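Local coordinates for nucleoprotein (Rift valley fever virus, PDB 3OV9), which encapsidates the viral genomic RNA, binding single-stranded nucleic acid with high affinity and assembling through its N-terminal region into ring-shaped hexamers that protect the RNA from nucleases, at residues N19-E22 / Q23-E27; C116-L119 / V120-E124; A85-K89 / Y90-E94; D160-R163 / A164-A168. All coordinates share one frame; numbering follows the deposited sequence. Where two conformers were deposited one is given.

Contact 1. Residues N19-E22 / Q23-E27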
loop_
_atom_site.group_PDB
_atom_site.type_symbol
_atom_site.label_atom_id
_atom_site.label_comp_id
_atom_site.label_asym_id
_atom_site.label_seq_id
_atom_site.Cartn_x
_atom_site.Cartn_y
_atom_site.Cartn_z
ATOM N N ASN A 19 22.844 -19.302 -40.758
ATOM C CA ASN A 19 23.747 -20.143 -39.968
ATOM C C ASN A 19 24.634 -19.336 -39.022
ATOM O O ASN A 19 24.848 -19.734 -37.876
ATOM C CB ASN A 19 24.590 -21.048 -40.873
ATOM C CG ASN A 19 23.765 -22.122 -41.561
ATOM O OD1 ASN A 19 24.096 -22.557 -42.664
ATOM N ND2 ASN A 19 22.684 -22.558 -40.913
ATOM N N GLU A 20 25.126 -18.196 -39.503
ATOM C CA GLU A 20 25.958 -17.303 -38.703
ATOM C C GLU A 20 25.166 -16.677 -37.553
ATOM O O GLU A 20 25.634 -16.655 -36.413
ATOM C CB GLU A 20 26.559 -16.206 -39.583
ATOM C CG GLU A 20 27.431 -15.210 -38.832
ATOM C CD GLU A 20 28.067 -14.178 -39.740
ATOM O OE1 GLU A 20 27.339 -13.534 -40.526
ATOM O OE2 GLU A 20 29.301 -13.998 -39.651
ATOM N N ILE A 21 23.971 -16.180 -37.865
ATOM C CA ILE A 21 23.119 -15.521 -36.874
ATOM C C ILE A 21 22.652 -16.506 -35.798
ATOM O O ILE A 21 22.639 -16.167 -34.610
ATOM C CB ILE A 21 21.925 -14.795 -37.543
ATOM C CG1 ILE A 21 22.424 -13.560 -38.301
ATOM C CG2 ILE A 21 20.879 -14.386 -36.508
ATOM C CD1 ILE A 21 21.484 -13.074 -39.378
ATOM N N GLU A 22 22.289 -17.719 -36.214
ATOM C CA GLU A 22 21.847 -18.754 -35.274
ATOM C C GLU A 22 22.956 -19.186 -34.309
ATOM O O GLU A 22 22.672 -19.524 -33.154
ATOM C CB GLU A 22 21.238 -19.952 -36.013
ATOM C CG GLU A 22 19.840 -19.671 -36.586
ATOM C CD GLU A 22 19.236 -20.846 -37.335
ATOM O OE1 GLU A 22 19.897 -21.900 -37.447
ATOM O OE2 GLU A 22 18.089 -20.712 -37.816
ATOM N N GLN A 23 24.206 -19.161 -34.780
ATOM C CA GLN A 23 25.364 -19.423 -33.921
ATOM C C GLN A 23 25.499 -18.334 -32.860
ATOM O O GLN A 23 25.767 -18.627 -31.689
ATOM C CB GLN A 23 26.656 -19.529 -34.738
ATOM C CG GLN A 23 26.839 -20.855 -35.466
ATOM C CD GLN A 23 28.259 -21.088 -35.960
ATOM O OE1 GLN A 23 29.230 -20.758 -35.280
ATOM N NE2 GLN A 23 28.384 -21.677 -37.144
ATOM N N TRP A 24 25.306 -17.078 -33.264
ATOM C CA TRP A 24 25.340 -15.964 -32.312
ATOM C C TRP A 24 24.216 -16.084 -31.285
ATOM O O TRP A 24 24.431 -15.849 -30.090
ATOM C CB TRP A 24 25.273 -14.608 -33.022
ATOM C CG TRP A 24 26.537 -14.225 -33.746
ATOM C CD1 TRP A 24 27.819 -14.550 -33.399
ATOM C CD2 TRP A 24 26.634 -13.421 -34.930
ATOM N NE1 TRP A 24 28.708 -14.011 -34.303
ATOM C CE2 TRP A 24 28.007 -13.313 -35.250
ATOM C CE3 TRP A 24 25.695 -12.788 -35.755
ATOM C CZ2 TRP A 24 28.464 -12.596 -36.362
ATOM C CZ3 TRP A 24 26.150 -12.076 -36.864
ATOM C CH2 TRP A 24 27.524 -11.985 -37.151
ATOM N N VAL A 25 23.025 -16.466 -31.750
ATOM C CA VAL A 25 21.880 -16.671 -30.861
ATOM C C VAL A 25 22.263 -17.656 -29.754
ATOM O O VAL A 25 22.045 -17.382 -28.574
ATOM C CB VAL A 25 20.627 -17.181 -31.620
ATOM C CG1 VAL A 25 19.528 -17.591 -30.646
ATOM C CG2 VAL A 25 20.111 -16.118 -32.561
ATOM N N ARG A 26 22.860 -18.780 -30.150
ATOM C CA ARG A 26 23.312 -19.801 -29.198
ATOM C C ARG A 26 24.396 -19.292 -28.247
ATOM O O ARG A 26 24.359 -19.590 -27.051
ATOM C CB ARG A 26 23.797 -21.059 -29.928
ATOM C CG ARG A 26 22.689 -21.871 -30.574
ATOM C CD ARG A 26 23.200 -23.221 -31.074
ATOM N NE ARG A 26 24.148 -23.086 -32.177
ATOM C CZ ARG A 26 23.809 -23.024 -33.464
ATOM N NH1 ARG A 26 22.535 -23.088 -33.833
ATOM N NH2 ARG A 26 24.750 -22.900 -34.384
ATOM N N GLU A 27 25.351 -18.525 -28.777
ATOM C CA GLU A 27 26.441 -17.967 -27.973
ATOM C C GLU A 27 25.913 -17.046 -26.872
ATOM O O GLU A 27 26.415 -17.066 -25.747
ATOM C CB GLU A 27 27.450 -17.213 -28.852
ATOM C CG GLU A 27 28.732 -16.812 -28.116
ATOM C CD GLU A 27 29.649 -15.893 -28.914
ATOM O OE1 GLU A 27 29.378 -15.635 -30.109
ATOM O OE2 GLU A 27 30.654 -15.428 -28.332
HETATM O O HOH W 1 24.354 -22.319 -37.085
HETATM O O HOH W 2 21.959 -23.352 -36.674
#
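Four successive i to i+4 backbone bonds tie N19-E22 to Q23-E27 in a regular stretch of helix 18-28, from Q23 N to N19 O through R26 N to E22 O, the shortest being V25 N to I21 O at 2.9 Å. On one side of the helix E20 lies alongside W24, both side chains pointing the same way. The E20 chain runs out fully extended, with CG anti to the backbone N (chi1 179°), and this carries its methylene and carboxylate across the indole. CG sits over the face of the six-membered ring, 3.8 Å from its centroid, a CH-pi contact. The carboxylate follows with its plane only 16° from that of the ring, and CD comes to 3.4 Å from W24 CH2. I21 adds looser apolar packing, CG1 to W24 CE3 at 4.2 Å and CG2 to V25 CG2 at 4.4 Å.

On the polar side two waters bridge R26 to the preceding turn. The R26 chain bends at chi3, laying its guanidinium with one face over E22 O and leaving two waters at its edge, in plane. One water links R26 NH2 to N19 O; the other accepts from NH1 and donates to E22 OE1 (2.6 Å), bridging a pair whose charged atoms do not meet directly. E22 OE2 has its own salt bridge to R18. The helix belongs to the N-terminal region essential for oligomerization: I21 and V25 pack on L122 of a neighbouring subunit and W24 on K56 of that subunit, while E27 bonds to its T82, so the apolar face of helix 18-28 is buried between chains.

Contact 2. Residues C116-L119 / V120-E124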
loop_
_atom_site.group_PDB
_atom_site.type_symbol
_atom_site.label_atom_id
_atom_site.label_comp_id
_atom_site.label_asym_id
_atom_site.label_seq_id
_atom_site.Cartn_x
_atom_site.Cartn_y
_atom_site.Cartn_z
ATOM N N CYS A 116 17.786 -37.652 -11.274
ATOM C CA CYS A 116 16.485 -38.121 -11.746
ATOM C C CYS A 116 16.173 -39.543 -11.281
ATOM O O CYS A 116 15.013 -39.871 -11.028
ATOM C CB CYS A 116 16.376 -38.006 -13.264
ATOM S SG CYS A 116 16.362 -36.298 -13.834
ATOM N N GLN A 117 17.213 -40.368 -11.171
ATOM C CA GLN A 117 17.091 -41.715 -10.619
ATOM C C GLN A 117 16.782 -41.679 -9.129
ATOM O O GLN A 117 15.992 -42.492 -8.636
ATOM C CB GLN A 117 18.382 -42.501 -10.826
ATOM C CG GLN A 117 18.700 -42.845 -12.261
ATOM C CD GLN A 117 19.988 -43.622 -12.364
ATOM O OE1 GLN A 117 20.068 -44.775 -11.932
ATOM N NE2 GLN A 117 21.016 -42.992 -12.927
ATOM N N ALA A 118 17.421 -40.750 -8.416
ATOM C CA ALA A 118 17.223 -40.614 -6.970
ATOM C C ALA A 118 15.789 -40.217 -6.631
ATOM O O ALA A 118 15.302 -40.527 -5.544
ATOM C CB ALA A 118 18.210 -39.619 -6.378
ATOM N N LEU A 119 15.121 -39.545 -7.567
ATOM C CA LEU A 119 13.726 -39.120 -7.398
ATOM C C LEU A 119 12.762 -40.289 -7.178
ATOM O O LEU A 119 11.744 -40.140 -6.496
ATOM C CB LEU A 119 13.266 -38.262 -8.581
ATOM C CG LEU A 119 13.913 -36.882 -8.748
ATOM C CD1 LEU A 119 13.565 -36.267 -10.090
ATOM C CD2 LEU A 119 13.514 -35.939 -7.615
ATOM N N VAL A 120 13.094 -41.443 -7.757
ATOM C CA VAL A 120 12.328 -42.677 -7.560
ATOM C C VAL A 120 12.295 -43.066 -6.076
ATOM O O VAL A 120 11.247 -43.457 -5.553
ATOM C CB VAL A 120 12.895 -43.837 -8.424
ATOM C CG1 VAL A 120 12.145 -45.135 -8.164
ATOM C CG2 VAL A 120 12.830 -43.469 -9.905
ATOM N N VAL A 121 13.435 -42.934 -5.405
ATOM C CA VAL A 121 13.535 -43.232 -3.973
ATOM C C VAL A 121 12.934 -42.098 -3.132
ATOM O O VAL A 121 12.278 -42.348 -2.117
ATOM C CB VAL A 121 15.006 -43.506 -3.548
ATOM C CG1 VAL A 121 15.144 -43.604 -2.023
ATOM C CG2 VAL A 121 15.535 -44.774 -4.206
ATOM N N LEU A 122 13.142 -40.859 -3.575
ATOM C CA LEU A 122 12.846 -39.675 -2.760
ATOM C C LEU A 122 11.423 -39.120 -2.874
ATOM O O LEU A 122 11.072 -38.170 -2.168
ATOM C CB LEU A 122 13.868 -38.567 -3.057
ATOM C CG LEU A 122 15.321 -38.835 -2.655
ATOM C CD1 LEU A 122 16.264 -37.843 -3.323
ATOM C CD2 LEU A 122 15.483 -38.792 -1.150
ATOM N N SER A 123 10.619 -39.726 -3.750
ATOM C CA SER A 123 9.255 -39.288 -4.088
ATOM C C SER A 123 8.426 -38.696 -2.939
ATOM O O SER A 123 7.888 -37.596 -3.062
ATOM C CB SER A 123 8.486 -40.448 -4.735
ATOM O OG SER A 123 7.151 -40.087 -5.035
ATOM N N GLU A 124 8.334 -39.425 -1.832
ATOM C CA GLU A 124 7.457 -39.031 -0.726
ATOM C C GLU A 124 8.049 -37.970 0.212
ATOM O O GLU A 124 7.387 -37.538 1.161
ATOM C CB GLU A 124 6.990 -40.264 0.058
ATOM C CG GLU A 124 6.133 -41.231 -0.758
ATOM C CD GLU A 124 4.983 -40.543 -1.478
ATOM O OE1 GLU A 124 4.140 -39.910 -0.804
ATOM O OE2 GLU A 124 4.923 -40.634 -2.720
#
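A118 and L122 meet one turn apart near the end of helix 112-122, where the L122 side chain folds back along the helix. CG of L122 stands beside its backbone N and anti to its carbonyl carbon (chi1 -66°), which puts CG 3.3 Å from A118 O and brings CD1 to 4.0 Å from A118 CB. The same carbonyl takes L122 N in its own plane at 2.9 Å, and a weak bond from V121 N at 3.0 Å. A118 O thus accepts one good and one weak backbone N-H and is flanked by the leucine branch.

V120 likewise sets one branch, CG2, beside its backbone N. With CG1 anti to that nitrogen (chi1 177°), CG2 lies 3.5 Å from Q117 O. This carbonyl accepts V120 N, an i to i+3 bond of 3.2 Å in which the donor stands above the carbonyl plane, 58° out of it. Such tightening fits a helix that passes at S123-E124 into a 3-10 segment.

L119 and L122 both rest on L62 of helix 50-63, and C116 touches F221. Q117 is turned to the subunit interface, its NE2 bonded to A12 O of a neighbouring subunit, on which V121 and L122 also pack against I21 and V25. The end of helix 112-122 is therefore wedged between helix 50-63 of its own chain and the N-terminal helix 18-28 of the next chain.

Contact 3. Residues A85-K89 / Y90-E94; sequences ALINK and YKLKE
Y90 lies beside K89 and crosses the L86 side chain at the C-terminal end of helix 77-90. From its CB, 3.4 Å from L86 O, the tyrosine runs outward with CG beside the backbone N (chi1 -65°); this sets CD2 3.5 Å from L86 O, which sits at the ring edge, in plane. CE2 touches both aliphatic neighbours, 3.9 Å from L86 CD2 and 3.8 Å from K89 CD. The extended lysine runs the same way as the ring, CG over one face, and its CE comes to 4.0 Å from Y90 OH, which is hydrogen-bonded to D53 of helix 50-63. Next along the chain, K91 folds back through bends at chi2 and chi3, bringing CD against N88 O and NZ to a water that donates to that carbonyl. L92 turns inward, CD1 touching L86 CB at 4.2 Å and I87 CG1 at 4.3 Å.

Y90 N still bonds to L86 O, but K91 then leaves the helix with positive phi (52°), and L92 N reaches back to I87 O at 3.3 Å, on an in-plane lone pair. Positive phi, this bond and the apolar contact of L92 with I87 mark a Schellman motif.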
loop_
_atom_site.group_PDB
_atom_site.type_symbol
_atom_site.label_atom_id
_atom_site.label_comp_id
_atom_site.label_asym_id
_atom_site.label_seq_id
_atom_site.Cartn_x
_atom_site.Cartn_y
_atom_site.Cartn_z
ATOM N N ALA A 85 30.039 -28.563 7.476
ATOM C CA ALA A 85 31.276 -29.030 6.856
ATOM C C ALA A 85 31.220 -28.933 5.331
ATOM O O ALA A 85 32.211 -28.564 4.696
ATOM C CB ALA A 85 31.588 -30.452 7.293
ATOM N N LEU A 86 30.061 -29.250 4.756
ATOM C CA LEU A 86 29.862 -29.151 3.305
ATOM C C LEU A 86 29.953 -27.710 2.806
ATOM O O LEU A 86 30.520 -27.453 1.742
ATOM C CB LEU A 86 28.524 -29.773 2.884
ATOM C CG LEU A 86 28.391 -31.300 2.877
ATOM C CD1 LEU A 86 26.945 -31.696 2.602
ATOM C CD2 LEU A 86 29.332 -31.962 1.867
ATOM N N ILE A 87 29.397 -26.778 3.577
ATOM C CA ILE A 87 29.459 -25.356 3.238
ATOM C C ILE A 87 30.905 -24.866 3.214
ATOM O O ILE A 87 31.318 -24.197 2.266
ATOM C CB ILE A 87 28.618 -24.484 4.204
ATOM C CG1 ILE A 87 27.127 -24.788 4.042
ATOM C CG2 ILE A 87 28.886 -22.987 3.967
ATOM C CD1 ILE A 87 26.264 -24.272 5.183
ATOM N N ASN A 88 31.667 -25.206 4.253
ATOM C CA ASN A 88 33.058 -24.763 4.371
ATOM C C ASN A 88 33.975 -25.366 3.313
ATOM O O ASN A 88 34.881 -24.693 2.814
ATOM C CB ASN A 88 33.613 -25.062 5.769
ATOM C CG ASN A 88 32.894 -24.293 6.868
ATOM O OD1 ASN A 88 32.788 -24.771 8.000
ATOM N ND2 ASN A 88 32.403 -23.100 6.545
ATOM N N LYS A 89 33.727 -26.631 2.973
ATOM C CA LYS A 89 34.562 -27.363 2.024
ATOM C C LYS A 89 34.287 -26.968 0.574
ATOM O O LYS A 89 35.221 -26.839 -0.222
ATOM C CB LYS A 89 34.376 -28.872 2.208
ATOM C CG LYS A 89 35.364 -29.740 1.442
ATOM C CD LYS A 89 35.176 -31.202 1.796
ATOM C CE LYS A 89 36.080 -32.098 0.974
ATOM N NZ LYS A 89 35.959 -33.518 1.403
ATOM N N TYR A 90 33.012 -26.771 0.243
ATOM C CA TYR A 90 32.599 -26.500 -1.140
ATOM C C TYR A 90 32.186 -25.047 -1.383
ATOM O O TYR A 90 31.761 -24.692 -2.490
ATOM C CB TYR A 90 31.487 -27.472 -1.564
ATOM C CG TYR A 90 31.946 -28.910 -1.621
ATOM C CD1 TYR A 90 32.538 -29.428 -2.771
ATOM C CD2 TYR A 90 31.803 -29.754 -0.517
ATOM C CE1 TYR A 90 32.972 -30.745 -2.826
ATOM C CE2 TYR A 90 32.235 -31.071 -0.560
ATOM C CZ TYR A 90 32.818 -31.563 -1.717
ATOM O OH TYR A 90 33.247 -32.868 -1.762
ATOM N N LYS A 91 32.326 -24.219 -0.345
ATOM C CA LYS A 91 32.002 -22.782 -0.381
ATOM C C LYS A 91 30.591 -22.503 -0.907
ATOM O O LYS A 91 30.376 -21.602 -1.724
ATOM C CB LYS A 91 33.071 -21.989 -1.157
ATOM C CG LYS A 91 34.524 -22.281 -0.752
ATOM C CD LYS A 91 34.793 -22.102 0.751
ATOM C CE LYS A 91 35.069 -20.653 1.128
ATOM N NZ LYS A 91 35.296 -20.498 2.596
ATOM N N LEU A 92 29.631 -23.282 -0.409
ATOM C CA LEU A 92 28.253 -23.248 -0.895
ATOM C C LEU A 92 27.557 -21.911 -0.663
ATOM O O LEU A 92 27.702 -21.292 0.397
ATOM C CB LEU A 92 27.432 -24.386 -0.273
ATOM C CG LEU A 92 27.837 -25.831 -0.588
ATOM C CD1 LEU A 92 27.043 -26.803 0.277
ATOM C CD2 LEU A 92 27.655 -26.159 -2.067
ATOM N N LYS A 93 26.808 -21.478 -1.673
ATOM C CA LYS A 93 26.022 -20.252 -1.608
ATOM C C LYS A 93 24.542 -20.553 -1.852
ATOM O O LYS A 93 24.176 -21.692 -2.165
ATOM C CB LYS A 93 26.527 -19.230 -2.637
ATOM C CG LYS A 93 28.008 -18.858 -2.522
ATOM C CD LYS A 93 28.305 -18.038 -1.267
ATOM C CE LYS A 93 29.736 -17.512 -1.262
ATOM N NZ LYS A 93 30.757 -18.601 -1.222
ATOM N N GLU A 94 23.704 -19.527 -1.696
ATOM C CA GLU A 94 22.268 -19.628 -1.957
ATOM C C GLU A 94 21.909 -18.938 -3.272
ATOM O O GLU A 94 22.698 -18.150 -3.802
ATOM C CB GLU A 94 21.471 -19.007 -0.804
ATOM C CG GLU A 94 21.655 -19.717 0.524
ATOM C CD GLU A 94 20.969 -19.017 1.679
ATOM O OE1 GLU A 94 20.349 -17.957 1.453
ATOM O OE2 GLU A 94 21.054 -19.528 2.817
HETATM O O HOH W 3 36.413 -22.836 4.097
#

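Contact 4. Residues D160-R163 / A164-A168; sequences DYLR and AILDA
This is a stretch of the long helix 159-180 in the all-helical nucleoprotein fold, with L162 and L166 side by side along one flank and R163 and D167 along another. Four i to i+4 backbone bonds run through it, from A164 N-D160 O through to D167 N-R163 O, the last being the shortest at 2.8 Å. L162 and L166 point the same way, although their torsions differ: L162 has CG anti to the backbone N (chi1 176°) and L166 beside it (chi1 -69°). The two CD1 methyls meet at 4.1 Å.

R163 runs alongside D167 through its aliphatic part alone, CG to OD2 at 3.5 Å, with guanidinium and carboxylate planes 55° apart. Its chain then bends at chi3 and turns back toward the start of the helix to D160, so the opposite charges of R163 and D167 do not meet. A164 and I165 pack on M235 and V234, so that the C-terminal helix 232-243 covers this side of the stretch, and Y161 lies on K229 and P230 of the loop before it. L162 touches V153 of another loop.

The arginine's guanidinium forms a salt bridge with D160, end-on and through two bent bonds, NH1 and NH2 both reaching OD1 at 3.0 Å. NH1 uses the anti lone pair of that oxygen, whereas NH2 meets it from above the carboxylate plane.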
loop_
_atom_site.group_PDB
_atom_site.type_symbol
_atom_site.label_atom_id
_atom_site.label_comp_id
_atom_site.label_asym_id
_atom_site.label_seq_id
_atom_site.Cartn_x
_atom_site.Cartn_y
_atom_site.Cartn_z
ATOM N N ASP A 160 6.453 -33.646 -31.955
ATOM C CA ASP A 160 5.342 -34.102 -31.116
ATOM C C ASP A 160 5.814 -34.827 -29.857
ATOM O O ASP A 160 5.225 -34.663 -28.785
ATOM C CB ASP A 160 4.402 -35.015 -31.912
ATOM C CG ASP A 160 3.676 -34.286 -33.029
ATOM O OD1 ASP A 160 3.438 -33.064 -32.909
ATOM O OD2 ASP A 160 3.330 -34.948 -34.032
ATOM N N TYR A 161 6.865 -35.633 -29.997
ATOM C CA TYR A 161 7.418 -36.393 -28.879
ATOM C C TYR A 161 8.116 -35.475 -27.877
ATOM O O TYR A 161 7.982 -35.654 -26.665
ATOM C CB TYR A 161 8.393 -37.472 -29.366
ATOM C CG TYR A 161 7.804 -38.534 -30.281
ATOM C CD1 TYR A 161 6.422 -38.713 -30.401
ATOM C CD2 TYR A 161 8.640 -39.386 -31.001
ATOM C CE1 TYR A 161 5.893 -39.697 -31.232
ATOM C CE2 TYR A 161 8.121 -40.373 -31.834
ATOM C CZ TYR A 161 6.749 -40.522 -31.942
ATOM O OH TYR A 161 6.236 -41.498 -32.763
ATOM N N LEU A 162 8.859 -34.501 -28.397
ATOM C CA LEU A 162 9.534 -33.500 -27.572
ATOM C C LEU A 162 8.523 -32.670 -26.782
ATOM O O LEU A 162 8.690 -32.465 -25.577
ATOM C CB LEU A 162 10.415 -32.592 -28.443
ATOM C CG LEU A 162 11.150 -31.414 -27.794
ATOM C CD1 LEU A 162 12.125 -31.883 -26.725
ATOM C CD2 LEU A 162 11.873 -30.590 -28.852
ATOM N N ARG A 163 7.479 -32.207 -27.471
ATOM C CA ARG A 163 6.415 -31.413 -26.858
ATOM C C ARG A 163 5.738 -32.176 -25.719
ATOM O O ARG A 163 5.482 -31.605 -24.655
ATOM C CB ARG A 163 5.383 -30.979 -27.909
ATOM C CG ARG A 163 4.327 -30.003 -27.392
ATOM C CD ARG A 163 3.427 -29.470 -28.508
ATOM N NE ARG A 163 2.537 -30.491 -29.060
ATOM C CZ ARG A 163 2.653 -31.021 -30.276
ATOM N NH1 ARG A 163 3.625 -30.630 -31.090
ATOM N NH2 ARG A 163 1.791 -31.944 -30.681
ATOM N N ALA A 164 5.464 -33.460 -25.947
ATOM C CA ALA A 164 4.843 -34.319 -24.934
ATOM C C ALA A 164 5.717 -34.456 -23.690
ATOM O O ALA A 164 5.220 -34.355 -22.565
ATOM C CB ALA A 164 4.522 -35.691 -25.517
ATOM N N ILE A 165 7.014 -34.684 -23.899
ATOM C CA ILE A 165 7.983 -34.796 -22.802
ATOM C C ILE A 165 8.010 -33.514 -21.967
ATOM O O ILE A 165 7.964 -33.569 -20.735
ATOM C CB ILE A 165 9.413 -35.149 -23.329
ATOM C CG1 ILE A 165 9.488 -36.615 -23.786
ATOM C CG2 ILE A 165 10.503 -34.830 -22.290
ATOM C CD1 ILE A 165 9.496 -37.660 -22.665
ATOM N N LEU A 166 8.061 -32.370 -22.648
ATOM C CA LEU A 166 8.141 -31.071 -21.980
ATOM C C LEU A 166 6.837 -30.668 -21.296
ATOM O O LEU A 166 6.867 -30.146 -20.184
ATOM C CB LEU A 166 8.624 -29.981 -22.945
ATOM C CG LEU A 166 10.088 -30.091 -23.396
ATOM C CD1 LEU A 166 10.442 -28.975 -24.366
ATOM C CD2 LEU A 166 11.049 -30.095 -22.208
ATOM N N ASP A 167 5.704 -30.927 -21.951
ATOM C CA ASP A 167 4.388 -30.673 -21.355
ATOM C C ASP A 167 4.192 -31.512 -20.090
ATOM O O ASP A 167 3.736 -30.997 -19.065
ATOM C CB ASP A 167 3.259 -30.950 -22.357
ATOM C CG ASP A 167 3.136 -29.875 -23.436
ATOM O OD1 ASP A 167 3.755 -28.795 -23.315
ATOM O OD2 ASP A 167 2.398 -30.114 -24.415
ATOM N N ALA A 168 4.550 -32.796 -20.165
ATOM C CA ALA A 168 4.476 -33.703 -19.014
ATOM C C ALA A 168 5.328 -33.204 -17.846
ATOM O O ALA A 168 4.872 -33.192 -16.703
ATOM C CB ALA A 168 4.891 -35.117 -19.411
#

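In the fold
All four contacts are short helical stretches or helix ends of one chain, and none touches another within it. Contacts 1 and 2 lie on opposite sides of the chain's centre, their centres 37 Å apart, yet they meet in the hexamer: I21 and V25 of one chain pack on V121 and L122 of the next. Contact 3 lies nearest the RNA-binding residues inferred from relatives, L92 about 8 Å from R106 and I87 about 9 Å from K67, side chain to side chain. Contact 4 is away from the RNA-binding residues; its nearest atoms are about 10 Å from contact 2 and about 25 Å from contact 3.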